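Long-range contact in biotin protein ligase-like protein of unknown function (Silicibacter sp., PDB 3BFM), which is of unknown function but resembles biotin protein ligases and belongs to the biotin/lipoate A/B protein ligase family: residues Leu61-Pro69 with Ile226-Gln234. Numbering follows the deposited sequence.
Sequences LAKAMAMLP and IPLTTVLVQ
M65 and L228 bring the two backbones to their nearest point, 6.4 Å between CA atoms. Around M65 the chain passes from helix 61-64 through a type I turn, A64 to M67, into helix 67-82, while residues 228-231 form a single turn of 3-10 helix following strand 223-226. No hydrogen bond joins the segments, and apolar side chains do the work. The long, flexible methionine side chain of M65, modelled as selenomethionine, suits the centre: bent at both chi2 (-49°) and chi3 (-64°), it folds its end against the 3-10 turn. Its CE lies 3.4 Å from the backbone O of L228 in that turn, and its SE meets CD2 of L232, just after it, at 3.7 Å. T229 crosses it nearly at a right angle; its methyl CG2, 3.6 Å from CG of M65, gives this small residue an apolar face.

The contact joins the biotin/lipoate ligase-like part of the chain to its C-terminal DUF4444 region. Strand 102-111 of the large mixed sheet backs it, with I109 touching both M65 and V231.

Forked leucine ends let one side chain reach two neighbours. CD2 of L228 meets the ring carbon CD of P69, in helix 67-82, at 3.8 Å, while its CD1 faces L68, whose CD2 rests against both that methyl and CG2 of V231. At the far end L61, its CG trans to the backbone N (chi1 -175°), extends CD2 to CD1 of L232 at 3.8 Å.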
loop_
_atom_site.group_PDB
_atom_site.type_symbol
_atom_site.label_atom_id
_atom_site.label_comp_id
_atom_site.label_asym_id
_atom_site.label_seq_id
_atom_site.Cartn_x
_atom_site.Cartn_y
_atom_site.Cartn_z
ATOM N N LEU A 61 20.236 5.504 -0.199
ATOM C CA LEU A 61 19.746 6.768 0.382
ATOM C C LEU A 61 19.791 7.913 -0.606
ATOM O O LEU A 61 18.903 8.749 -0.616
ATOM C CB LEU A 61 20.567 7.150 1.607
ATOM C CG LEU A 61 20.087 8.383 2.377
ATOM C CD1 LEU A 61 18.697 8.158 2.969
ATOM C CD2 LEU A 61 21.099 8.757 3.448
ATOM N N ALA A 62 20.896 8.016 -1.351
ATOM C CA ALA A 62 21.053 9.039 -2.380
ATOM C C ALA A 62 19.812 9.208 -3.264
ATOM O O ALA A 62 19.327 10.331 -3.495
ATOM C CB ALA A 62 22.281 8.702 -3.230
ATOM N N LYS A 63 19.285 8.069 -3.701
ATOM C CA LYS A 63 18.102 7.985 -4.547
ATOM C C LYS A 63 16.772 8.024 -3.800
ATOM O O LYS A 63 15.726 8.393 -4.384
ATOM C CB LYS A 63 18.196 6.737 -5.407
ATOM C CG LYS A 63 19.437 6.814 -6.301
ATOM C CD LYS A 63 19.244 6.143 -7.628
ATOM C CE LYS A 63 20.431 6.429 -8.540
ATOM N NZ LYS A 63 20.449 7.846 -9.054
ATOM N N ALA A 64 16.791 7.636 -2.529
ATOM C CA ALA A 64 15.566 7.584 -1.720
ATOM C C ALA A 64 15.126 8.996 -1.318
ATOM O O ALA A 64 13.938 9.219 -0.993
ATOM C CB ALA A 64 15.782 6.720 -0.463
HETATM N N MSE A 65 16.081 9.934 -1.303
HETATM C CA MSE A 65 15.786 11.348 -1.045
HETATM C C MSE A 65 14.704 11.941 -1.970
HETATM O O MSE A 65 14.078 12.929 -1.585
HETATM C CB MSE A 65 17.055 12.184 -1.165
HETATM C CG MSE A 65 18.147 11.857 -0.195
HETATM SE SE MSE A 65 17.494 11.737 1.702
HETATM C CE MSE A 65 16.945 13.462 1.949
ATOM N N ALA A 66 14.496 11.361 -3.159
ATOM C CA ALA A 66 13.416 11.771 -4.073
ATOM C C ALA A 66 12.042 11.710 -3.403
ATOM O O ALA A 66 11.060 12.288 -3.900
ATOM C CB ALA A 66 13.444 10.920 -5.337
HETATM N N MSE A 67 11.941 11.011 -2.276
HETATM C CA MSE A 67 10.653 10.954 -1.599
HETATM C C MSE A 67 10.207 12.352 -1.124
HETATM O O MSE A 67 8.998 12.630 -1.011
HETATM C CB MSE A 67 10.692 9.974 -0.401
HETATM C CG MSE A 67 10.888 8.488 -0.818
HETATM SE SE MSE A 67 9.410 7.832 -1.893
HETATM C CE MSE A 67 10.380 8.099 -3.685
ATOM N N LEU A 68 11.169 13.222 -0.796
ATOM C CA LEU A 68 10.808 14.610 -0.417
ATOM C C LEU A 68 10.105 15.377 -1.560
ATOM O O LEU A 68 8.937 15.803 -1.399
ATOM C CB LEU A 68 12.015 15.381 0.131
ATOM C CG LEU A 68 11.773 16.816 0.575
ATOM C CD1 LEU A 68 10.700 16.817 1.673
ATOM C CD2 LEU A 68 13.048 17.453 1.097
ATOM N N PRO A 69 10.785 15.563 -2.725
ATOM C CA PRO A 69 10.057 16.179 -3.851
ATOM C C PRO A 69 8.773 15.482 -4.277
ATOM O O PRO A 69 7.766 16.144 -4.571
ATOM C CB PRO A 69 11.092 16.206 -4.979
ATOM C CG PRO A 69 12.280 15.521 -4.472
ATOM C CD PRO A 69 12.227 15.407 -3.026
ATOM N N ILE A 226 24.928 20.500 -3.864
ATOM C CA ILE A 226 24.477 20.288 -2.490
ATOM C C ILE A 226 23.539 19.093 -2.540
ATOM O O ILE A 226 22.418 19.207 -3.051
ATOM C CB ILE A 226 23.765 21.517 -1.932
ATOM C CG1 ILE A 226 24.554 22.796 -2.250
ATOM C CG2 ILE A 226 23.515 21.354 -0.426
ATOM C CD1 ILE A 226 25.841 22.935 -1.491
ATOM N N PRO A 227 24.004 17.923 -2.050
ATOM C CA PRO A 227 23.128 16.771 -2.134
ATOM C C PRO A 227 21.892 16.951 -1.215
ATOM O O PRO A 227 21.977 17.574 -0.158
ATOM C CB PRO A 227 24.010 15.600 -1.638
ATOM C CG PRO A 227 25.373 16.116 -1.515
ATOM C CD PRO A 227 25.287 17.590 -1.408
ATOM N N LEU A 228 20.766 16.372 -1.615
ATOM C CA LEU A 228 19.530 16.515 -0.863
ATOM C C LEU A 228 19.613 15.821 0.513
ATOM O O LEU A 228 18.906 16.215 1.453
ATOM C CB LEU A 228 18.356 16.005 -1.684
ATOM C CG LEU A 228 16.963 16.300 -1.114
ATOM C CD1 LEU A 228 16.736 17.763 -0.779
ATOM C CD2 LEU A 228 15.918 15.770 -2.103
ATOM N N THR A 229 20.534 14.859 0.657
ATOM C CA THR A 229 20.847 14.256 1.967
ATOM C C THR A 229 21.182 15.272 3.074
ATOM O O THR A 229 20.939 14.990 4.270
ATOM C CB THR A 229 21.950 13.173 1.860
ATOM O OG1 THR A 229 23.081 13.719 1.188
ATOM C CG2 THR A 229 21.490 12.003 1.042
ATOM N N THR A 230 21.645 16.470 2.699
ATOM C CA THR A 230 21.924 17.526 3.647
ATOM C C THR A 230 20.701 18.029 4.437
ATOM O O THR A 230 20.872 18.625 5.490
ATOM C CB THR A 230 22.654 18.744 2.999
ATOM O OG1 THR A 230 21.770 19.412 2.106
ATOM C CG2 THR A 230 23.916 18.283 2.273
ATOM N N VAL A 231 19.484 17.782 3.952
ATOM C CA VAL A 231 18.272 18.260 4.637
ATOM C C VAL A 231 17.683 17.199 5.563
ATOM O O VAL A 231 16.694 17.448 6.221
ATOM C CB VAL A 231 17.197 18.766 3.624
ATOM C CG1 VAL A 231 17.840 19.684 2.547
ATOM C CG2 VAL A 231 16.512 17.617 2.951
ATOM N N LEU A 232 18.292 16.022 5.618
ATOM C CA LEU A 232 17.875 14.994 6.558
ATOM C C LEU A 232 17.887 15.497 7.982
ATOM O O LEU A 232 18.858 16.109 8.440
ATOM C CB LEU A 232 18.747 13.745 6.439
ATOM C CG LEU A 232 18.497 12.808 5.274
ATOM C CD1 LEU A 232 19.635 11.804 5.207
ATOM C CD2 LEU A 232 17.158 12.059 5.388
ATOM N N VAL A 233 16.792 15.252 8.686
ATOM C CA VAL A 233 16.662 15.646 10.086
ATOM C C VAL A 233 17.561 14.730 10.902
ATOM O O VAL A 233 17.444 13.502 10.801
ATOM C CB VAL A 233 15.228 15.529 10.594
ATOM C CG1 VAL A 233 15.169 15.785 12.108
ATOM C CG2 VAL A 233 14.348 16.535 9.864
ATOM N N GLN A 234 18.461 15.332 11.671
ATOM C CA GLN A 234 19.488 14.588 12.411
ATOM C C GLN A 234 18.984 14.249 13.786
ATOM O O GLN A 234 18.632 15.155 14.536
ATOM C CB GLN A 234 20.756 15.438 12.562
ATOM C CG GLN A 234 21.314 16.026 11.259
#